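Local coordinates for protein ribosomal RNA small subunit methyltransferase E (Bacillus subtilis, PDB 1VHK) that probably methylates the N3 position of one specific uridine in 16S ribosomal RNA within the assembled small subunit, using S-adenosyl-L-methionine as methyl donor, at residues Q4-I8 / A142-N148; S87-K91 / Q114-V120. One frame throughout, in Å; residues are numbered along the deposited sequence.

Contact 1 of 2, residues Q4-I8 / A142-N148; sequences QRYFI and AEQSYRN
Arg-5 is the centre of this contact, with 126 Å² covered by 142-148. Residues 5-7 form an extended strand facing the C-terminal end of helix 131-144, the closest CA pair being Arg-5 and Glu-143 at 5.3 Å. Strand alternation directs the CA-to-CB bonds of Arg-5 and Phe-7 toward the helix end and that of Tyr-6 away. With chi1 to chi3 all t, the Arg-5 side chain stretches past the last helical turn: its CD lies 3.1 Å from Glu-143 O, and its NE and NH2 each give a weak hydrogen bond (3.1 Å, 129°) to Arg-147 O. Arg-5 NH1 sits over one face of the Tyr-146 ring, 3.5 Å from Tyr-146 CG, an off-centre cation-pi pair with Arg-5 CZ 4.5 Å from the centroid and 26° off the normal. Arg-5 NH2 also salt-bridges Glu-52. The helix terminates in a Schellman motif: Tyr-146 has positive phi (68/41), and Arg-147 N bonds Ala-142 O at 3.2 Å. The contact of strand with helix end joins two domains, because 5-7 is an outermost strand of the N-terminal PUA-type sheet, paired in parallel with 42-46, whereas the helix belongs to the SPOUT domain. Phe-7 (chi1 -72°, m) supplies the apolar part: its CE2 touches Ala-142 CB and Glu-143 CG, both at 3.8 Å, and its CZ approaches Arg-147 O edge-on at 3.6 Å. Glu-143 leaves the helix sideways (chi1 m, chi2 t), and a water bridges its carboxylate to the strand, accepting from Phe-7 N (2.8 Å) and donating to Glu-143 OE1 (2.5 Å).

Contact 2 of 2, residues S87-K91 / Q114-V120; sequences SGLPK and QAARSVV
Segment 114-120 is irregular and starts where strand 109-113 ends; across from it, Ser-87 is extended (-115/129) in strand 82-88. The CA pairs Gly-88/Ala-115, Leu-89/Ser-118 and Lys-91/Val-120 lie 5.1, 5.6 and 6.5 Å apart. Gln-114 (chi1 t, chi2 p) sends its amide back across the loop: Gln-114 NE2 donates to Val-120 O at 2.8 Å and 168°, while Gln-114 OE1 lies 3.8 Å from Leu-89 CD2. The Leu-89 CA-to-CB bond points toward 114-120, with chi1 -95° and chi2 -23°, both between wells. Ala-115 CB is 4.0 Å from Gly-88 CA, and an ideal CB on Gly-88 would fall only 3.0 Å from it, a tight fit. A type I turn then runs from Ala-115 to Ser-118, closed by Ser-118 N to Ala-115 O at 2.6 Å; Ala-116 (-46/-46) and Arg-117 (-90/4) occupy its corners. From the second corner, Arg-117 NH1 makes weak hydrogen bonds to Gly-209 O and Gly-210 O. Strands 82-88 and 109-113 are parallel neighbours linked through helix 94-104, a beta-alpha-beta crossover of the SPOUT domain, so both segments emerge from C-terminal strand ends. Ser-118 (chi1 -81°, m) provides the polar link: Ser-118 OG accepts from Ala-115 N (3.1 Å) and donates to Leu-89 O (3.1 Å). Val-119 CG2 meets Lys-91 NZ, nonbonded, at 3.0 Å, since Lys-91 curls back with chi1, chi3 and chi4 p. Val-120, poorly ordered, sets CG2 against Leu-89 CB at 3.9 Å and CG1 at 4.4 Å from Lys-91 CB.

How the contacts relate
Contacts 1 and 2 lie on opposite sides of the chain's centre, 30 Å apart between centres and about 14 Å between nearest atoms, without touching. In sequence, both segments of contact 2 fall between those of contact 1. From 114-120 the chain passes through an unmodelled stretch into helix 131-144, whose far end enters contact 1. The two sites differ in setting: contact 1 joins the two domains and is also reached by the second subunit, where Arg-147 packs on Arg-232 of the second subunit, whereas contact 2 is internal to the SPOUT domain. Contact 2 adjoins Glu-208 to Gly-210, a loop probably near the cofactor site, as in SPOUT relatives.

Contact 1 of 2, residues Q4-I8 / A142-N148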
ATOM      1  N   GLN A   4      -5.922  19.182   7.510  1.00 35.48           N
ATOM      2  CA  GLN A   4      -7.300  19.096   7.093  1.00 34.11           C
ATOM      3  C   GLN A   4      -8.130  18.130   7.907  1.00 34.31           C
ATOM      4  O   GLN A   4      -9.279  18.468   8.213  1.00 34.89           O
ATOM      5  CB  GLN A   4      -7.458  18.779   5.589  1.00 33.19           C
ATOM      6  CG  GLN A   4      -8.514  19.629   4.950  1.00 45.42           C
ATOM      7  CD  GLN A   4      -8.934  19.328   3.544  1.00 52.20           C
ATOM      8  OE1 GLN A   4      -8.157  19.449   2.575  1.00 54.04           O
ATOM      9  NE2 GLN A   4     -10.220  18.955   3.372  1.00 50.02           N
ATOM     10  N   ARG A   5      -7.635  16.967   8.310  1.00 35.52           N
ATOM     11  CA  ARG A   5      -8.443  15.996   9.035  1.00 35.22           C
ATOM     12  C   ARG A   5      -7.955  15.725  10.451  1.00 35.15           C
ATOM     13  O   ARG A   5      -6.788  15.438  10.680  1.00 33.35           O
ATOM     14  CB  ARG A   5      -8.580  14.676   8.257  1.00 33.58           C
ATOM     15  CG  ARG A   5      -9.417  13.624   8.996  1.00 32.97           C
ATOM     16  CD  ARG A   5      -9.044  12.205   8.520  1.00 35.83           C
ATOM     17  NE  ARG A   5     -10.179  11.281   8.762  1.00 30.43           N
ATOM     18  CZ  ARG A   5     -11.312  11.474   8.069  1.00 26.33           C
ATOM     19  NH1 ARG A   5     -11.340  12.455   7.182  1.00 26.05           N
ATOM     20  NH2 ARG A   5     -12.378  10.748   8.246  1.00 25.04           N
ATOM     21  N   TYR A   6      -8.903  15.834  11.399  1.00 35.71           N
ATOM     22  CA  TYR A   6      -8.702  15.641  12.799  1.00 36.79           C
ATOM     23  C   TYR A   6      -9.619  14.645  13.511  1.00 37.52           C
ATOM     24  O   TYR A   6     -10.841  14.619  13.357  1.00 36.16           O
ATOM     25  CB  TYR A   6      -8.904  16.991  13.569  1.00 35.95           C
ATOM     26  CG  TYR A   6      -7.905  18.021  13.078  1.00 36.46           C
ATOM     27  CD1 TYR A   6      -8.259  18.937  12.101  1.00 35.39           C
ATOM     28  CD2 TYR A   6      -6.595  18.006  13.551  1.00 35.55           C
ATOM     29  CE1 TYR A   6      -7.334  19.847  11.621  1.00 37.16           C
ATOM     30  CE2 TYR A   6      -5.673  18.922  13.084  1.00 35.43           C
ATOM     31  CZ  TYR A   6      -6.051  19.843  12.133  1.00 37.27           C
ATOM     32  OH  TYR A   6      -5.130  20.762  11.668  1.00 37.22           O
ATOM     33  N   PHE A   7      -8.986  13.917  14.428  1.00 37.98           N
ATOM     34  CA  PHE A   7      -9.635  12.976  15.311  1.00 39.01           C
ATOM     35  C   PHE A   7      -9.952  13.628  16.654  1.00 41.08           C
ATOM     36  O   PHE A   7      -9.065  14.029  17.402  1.00 42.42           O
ATOM     37  CB  PHE A   7      -8.726  11.762  15.528  1.00 33.77           C
ATOM     38  CG  PHE A   7      -8.683  10.933  14.268  1.00 34.89           C
ATOM     39  CD1 PHE A   7      -9.808  10.197  13.906  1.00 35.00           C
ATOM     40  CD2 PHE A   7      -7.577  10.925  13.452  1.00 34.00           C
ATOM     41  CE1 PHE A   7      -9.815   9.444  12.754  1.00 32.42           C
ATOM     42  CE2 PHE A   7      -7.575  10.163  12.300  1.00 35.49           C
ATOM     43  CZ  PHE A   7      -8.688   9.414  11.960  1.00 33.25           C
ATOM     44  N   ILE A   8     -11.215  13.844  16.890  1.00 43.89           N
ATOM     45  CA  ILE A   8     -11.803  14.472  18.061  1.00 45.76           C
ATOM     46  C   ILE A   8     -12.121  13.480  19.166  1.00 48.00           C
ATOM     47  O   ILE A   8     -12.626  12.381  18.938  1.00 47.19           O
ATOM     48  CB  ILE A   8     -13.125  15.152  17.598  1.00 42.99           C
ATOM     49  CG1 ILE A   8     -12.853  16.031  16.381  1.00 41.74           C
ATOM     50  CG2 ILE A   8     -13.772  15.924  18.709  1.00 45.74           C
ATOM     51  CD1 ILE A   8     -11.759  17.043  16.544  1.00 41.36           C
ATOM     52  N   ALA A 142      -3.449   7.923   9.476  1.00 27.42           N
ATOM     53  CA  ALA A 142      -4.866   7.838   9.660  1.00 28.95           C
ATOM     54  C   ALA A 142      -5.573   9.134   9.253  1.00 29.44           C
ATOM     55  O   ALA A 142      -6.641   9.066   8.652  1.00 29.11           O
ATOM     56  CB  ALA A 142      -5.216   7.453  11.090  1.00 27.71           C
ATOM     57  N   GLU A 143      -4.990  10.277   9.561  1.00 30.93           N
ATOM     58  CA  GLU A 143      -5.503  11.578   9.185  1.00 31.70           C
ATOM     59  C   GLU A 143      -5.408  11.811   7.681  1.00 30.54           C
ATOM     60  O   GLU A 143      -6.350  12.245   7.050  1.00 27.72           O
ATOM     61  CB  GLU A 143      -4.717  12.721   9.880  1.00 30.72           C
ATOM     62  CG  GLU A 143      -5.089  12.827  11.350  1.00 38.49           C
ATOM     63  CD  GLU A 143      -4.005  13.400  12.231  1.00 41.77           C
ATOM     64  OE1 GLU A 143      -4.292  13.652  13.432  1.00 43.89           O
ATOM     65  OE2 GLU A 143      -2.870  13.592  11.744  1.00 41.54           O
ATOM     66  N   GLN A 144      -4.230  11.501   7.116  1.00 32.04           N
ATOM     67  CA  GLN A 144      -4.035  11.767   5.695  1.00 32.25           C
ATOM     68  C   GLN A 144      -4.785  10.818   4.797  1.00 31.90           C
ATOM     69  O   GLN A 144      -5.069  11.221   3.651  1.00 34.18           O
ATOM     70  CB  GLN A 144      -2.573  11.868   5.319  1.00 36.06           C
ATOM     71  CG  GLN A 144      -1.814  13.000   5.997  1.00 44.30           C
ATOM     72  CD  GLN A 144      -2.360  14.374   5.682  1.00 46.83           C
ATOM     73  OE1 GLN A 144      -2.810  14.665   4.577  1.00 49.00           O
ATOM     74  NE2 GLN A 144      -2.323  15.269   6.667  1.00 49.81           N
ATOM     75  N   SER A 145      -5.228   9.665   5.270  1.00 29.90           N
ATOM     76  CA  SER A 145      -5.889   8.707   4.406  1.00 29.09           C
ATOM     77  C   SER A 145      -7.388   8.669   4.578  1.00 29.30           C
ATOM     78  O   SER A 145      -8.058   7.851   3.934  1.00 29.41           O
ATOM     79  CB  SER A 145      -5.316   7.300   4.599  1.00 26.35           C
ATOM     80  OG  SER A 145      -5.546   6.870   5.919  1.00 28.06           O
ATOM     81  N   TYR A 146      -7.904   9.481   5.485  1.00 29.50           N
ATOM     82  CA  TYR A 146      -9.326   9.598   5.719  1.00 28.19           C
ATOM     83  C   TYR A 146      -9.903   8.338   6.322  1.00 27.67           C
ATOM     84  O   TYR A 146     -10.981   7.892   5.934  1.00 28.44           O
ATOM     85  CB  TYR A 146     -10.059   9.977   4.416  1.00 26.98           C
ATOM     86  CG  TYR A 146      -9.994  11.454   4.133  1.00 27.65           C
ATOM     87  CD1 TYR A 146     -11.057  12.141   3.583  1.00 27.73           C
ATOM     88  CD2 TYR A 146      -8.891  12.205   4.525  1.00 30.85           C
ATOM     89  CE1 TYR A 146     -11.013  13.496   3.378  1.00 29.38           C
ATOM     90  CE2 TYR A 146      -8.838  13.567   4.336  1.00 32.61           C
ATOM     91  CZ  TYR A 146      -9.905  14.216   3.745  1.00 31.60           C
ATOM     92  OH  TYR A 146      -9.815  15.572   3.519  1.00 31.37           O
ATOM     93  N   ARG A 147      -9.166   7.768   7.259  1.00 27.53           N
ATOM     94  CA  ARG A 147      -9.671   6.599   7.981  1.00 28.10           C
ATOM     95  C   ARG A 147     -10.744   7.111   8.964  1.00 28.33           C
ATOM     96  O   ARG A 147     -10.801   8.309   9.237  1.00 24.97           O
ATOM     97  CB  ARG A 147      -8.531   5.921   8.737  1.00 28.16           C
ATOM     98  CG  ARG A 147      -7.594   5.087   7.927  1.00 27.24           C
ATOM     99  CD  ARG A 147      -8.235   3.806   7.402  1.00 30.89           C
ATOM    100  NE  ARG A 147      -8.472   2.828   8.445  1.00 31.00           N
ATOM    101  CZ  ARG A 147      -7.553   2.068   9.020  1.00 29.44           C
ATOM    102  NH1 ARG A 147      -6.285   2.139   8.649  1.00 29.47           N
ATOM    103  NH2 ARG A 147      -7.929   1.235   9.970  1.00 29.49           N
ATOM    104  N   ASN A 148     -11.645   6.238   9.377  1.00 30.63           N
ATOM    105  CA  ASN A 148     -12.683   6.561  10.330  1.00 33.10           C
ATOM    106  C   ASN A 148     -12.241   6.140  11.736  1.00 34.94           C
ATOM    107  O   ASN A 148     -12.995   6.341  12.684  1.00 36.23           O
ATOM    108  CB  ASN A 148     -14.000   5.865  10.011  1.00 37.53           C
ATOM    109  CG  ASN A 148     -14.639   6.428   8.744  1.00 42.51           C
ATOM    110  OD1 ASN A 148     -14.139   6.128   7.658  1.00 44.29           O
ATOM    111  ND2 ASN A 148     -15.693   7.225   8.890  1.00 39.28           N
TER
HETATM  112  O   HOH W   1      -6.287  14.153  14.939  1.00 37.55           O

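Contact 2 of 2, residues S87-K91 / Q114-V120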
ATOM      1  N   SER A  87       4.118  -8.260  12.760  1.00 28.78           N
ATOM      2  CA  SER A  87       5.409  -8.274  12.087  1.00 30.92           C
ATOM      3  C   SER A  87       6.612  -8.647  12.926  1.00 31.08           C
ATOM      4  O   SER A  87       6.955  -8.008  13.930  1.00 31.62           O
ATOM      5  CB  SER A  87       5.676  -6.914  11.414  1.00 32.40           C
ATOM      6  OG  SER A  87       4.524  -6.390  10.797  1.00 35.08           O
ATOM      7  N   GLY A  88       7.422  -9.599  12.471  1.00 32.08           N
ATOM      8  CA  GLY A  88       8.682  -9.869  13.210  1.00 35.13           C
ATOM      9  C   GLY A  88       9.591  -8.636  13.123  1.00 37.81           C
ATOM     10  O   GLY A  88       9.953  -8.174  12.031  1.00 37.13           O
ATOM     11  N   LEU A  89       9.957  -8.080  14.283  1.00 38.93           N
ATOM     12  CA  LEU A  89      10.754  -6.860  14.337  1.00 39.19           C
ATOM     13  C   LEU A  89      11.761  -6.742  13.204  1.00 38.66           C
ATOM     14  O   LEU A  89      12.747  -7.481  13.183  1.00 40.30           O
ATOM     15  CB  LEU A  89      11.448  -6.720  15.671  1.00 42.25           C
ATOM     16  CG  LEU A  89      10.828  -5.908  16.792  1.00 46.51           C
ATOM     17  CD1 LEU A  89       9.841  -4.863  16.305  1.00 44.63           C
ATOM     18  CD2 LEU A  89      10.165  -6.796  17.846  1.00 46.48           C
ATOM     19  N   PRO A  90      11.542  -5.837  12.271  1.00 37.76           N
ATOM     20  CA  PRO A  90      12.453  -5.633  11.144  1.00 37.54           C
ATOM     21  C   PRO A  90      13.585  -4.700  11.567  1.00 38.40           C
ATOM     22  O   PRO A  90      13.520  -4.097  12.642  1.00 36.58           O
ATOM     23  CB  PRO A  90      11.567  -4.965  10.104  1.00 36.75           C
ATOM     24  CG  PRO A  90      10.500  -4.268  10.857  1.00 34.89           C
ATOM     25  CD  PRO A  90      10.393  -4.900  12.213  1.00 36.59           C
ATOM     26  N   LYS A  91      14.603  -4.558  10.736  1.00 39.54           N
ATOM     27  CA  LYS A  91      15.719  -3.689  11.066  1.00 41.40           C
ATOM     28  C   LYS A  91      15.472  -2.255  10.608  1.00 43.47           C
ATOM     29  O   LYS A  91      14.370  -1.887  10.200  1.00 43.64           O
ATOM     30  CB  LYS A  91      17.021  -4.247  10.553  1.00 43.38           C
ATOM     31  CG  LYS A  91      17.193  -4.468   9.083  1.00 47.29           C
ATOM     32  CD  LYS A  91      18.635  -4.751   8.683  1.00 49.47           C
ATOM     33  CE  LYS A  91      19.324  -5.715   9.643  1.00 49.29           C
ATOM     34  NZ  LYS A  91      18.479  -6.891   9.952  1.00 46.88           N
ATOM     35  N   GLN A 114       8.930 -10.272  18.862  1.00 33.86           N
ATOM     36  CA  GLN A 114      10.341 -10.687  18.698  1.00 35.45           C
ATOM     37  C   GLN A 114      10.369 -11.949  17.853  1.00 37.08           C
ATOM     38  O   GLN A 114       9.626 -12.895  18.190  1.00 39.47           O
ATOM     39  CB  GLN A 114      10.970 -11.012  20.058  1.00 35.00           C
ATOM     40  CG  GLN A 114      12.487 -11.068  20.043  1.00 34.34           C
ATOM     41  CD  GLN A 114      13.131  -9.768  19.616  1.00 41.05           C
ATOM     42  OE1 GLN A 114      12.671  -8.675  20.015  1.00 47.65           O
ATOM     43  NE2 GLN A 114      14.183  -9.822  18.794  1.00 35.06           N
ATOM     44  N   ALA A 115      11.152 -12.011  16.805  1.00 37.25           N
ATOM     45  CA  ALA A 115      11.192 -13.273  16.029  1.00 36.96           C
ATOM     46  C   ALA A 115      12.589 -13.883  16.070  1.00 36.63           C
ATOM     47  O   ALA A 115      13.595 -13.169  16.065  1.00 32.99           O
ATOM     48  CB  ALA A 115      10.717 -12.991  14.618  1.00 33.23           C
ATOM     49  N   ALA A 116      12.684 -15.202  15.924  1.00 37.55           N
ATOM     50  CA  ALA A 116      13.951 -15.918  15.981  1.00 40.00           C
ATOM     51  C   ALA A 116      15.032 -15.252  15.153  1.00 43.36           C
ATOM     52  O   ALA A 116      16.175 -15.051  15.621  1.00 42.94           O
ATOM     53  CB  ALA A 116      13.754 -17.367  15.583  1.00 37.94           C
ATOM     54  N   ARG A 117      14.711 -14.854  13.914  1.00 44.90           N
ATOM     55  CA  ARG A 117      15.682 -14.175  13.081  1.00 47.08           C
ATOM     56  C   ARG A 117      15.662 -12.663  13.222  1.00 48.82           C
ATOM     57  O   ARG A 117      16.394 -12.001  12.477  1.00 48.43           O
ATOM     58  CB  ARG A 117      15.545 -14.580  11.616  1.00 48.17           C
ATOM     59  CG  ARG A 117      16.152 -15.952  11.339  1.00 47.92           C
ATOM     60  CD  ARG A 117      15.318 -16.709  10.333  1.00 50.88           C
ATOM     61  NE  ARG A 117      15.873 -18.035  10.061  1.00 52.49           N
ATOM     62  CZ  ARG A 117      15.527 -18.733   8.984  1.00 54.28           C
ATOM     63  NH1 ARG A 117      14.645 -18.254   8.117  1.00 53.37           N
ATOM     64  NH2 ARG A 117      16.103 -19.906   8.767  1.00 55.87           N
ATOM     65  N   SER A 118      14.856 -12.100  14.111  1.00 50.93           N
ATOM     66  CA  SER A 118      14.862 -10.662  14.347  1.00 54.96           C
ATOM     67  C   SER A 118      16.256 -10.265  14.873  1.00 59.37           C
ATOM     68  O   SER A 118      16.616 -10.574  16.001  1.00 59.19           O
ATOM     69  CB  SER A 118      13.820 -10.231  15.359  1.00 49.32           C
ATOM     70  OG  SER A 118      12.544 -10.097  14.823  1.00 46.81           O
ATOM     71  N   VAL A 119      17.002  -9.556  14.055  1.00 64.51           N
ATOM     72  CA  VAL A 119      18.346  -9.122  14.334  1.00 70.80           C
ATOM     73  C   VAL A 119      18.444  -8.098  15.450  1.00 74.12           C
ATOM     74  O   VAL A 119      19.526  -7.893  16.010  1.00 74.82           O
ATOM     75  CB  VAL A 119      19.051  -8.567  13.074  1.00 72.25           C
ATOM     76  CG1 VAL A 119      18.611  -9.335  11.836  1.00 71.41           C
ATOM     77  CG2 VAL A 119      18.812  -7.075  12.914  1.00 72.71           C
ATOM     78  N   VAL A 120      17.344  -7.430  15.754  1.00 76.79           N
ATOM     79  CA  VAL A 120      17.325  -6.387  16.765  1.00 79.28           C
ATOM     80  C   VAL A 120      16.711  -6.854  18.068  1.00 79.75           C
ATOM     81  O   VAL A 120      15.725  -7.584  18.081  1.00 80.42           O
ATOM     82  CB  VAL A 120      16.579  -5.150  16.221  1.00 82.19           C
ATOM     83  CG1 VAL A 120      17.245  -4.660  14.938  1.00 81.54           C
ATOM     84  CG2 VAL A 120      15.110  -5.455  15.970  1.00 82.81           C
TER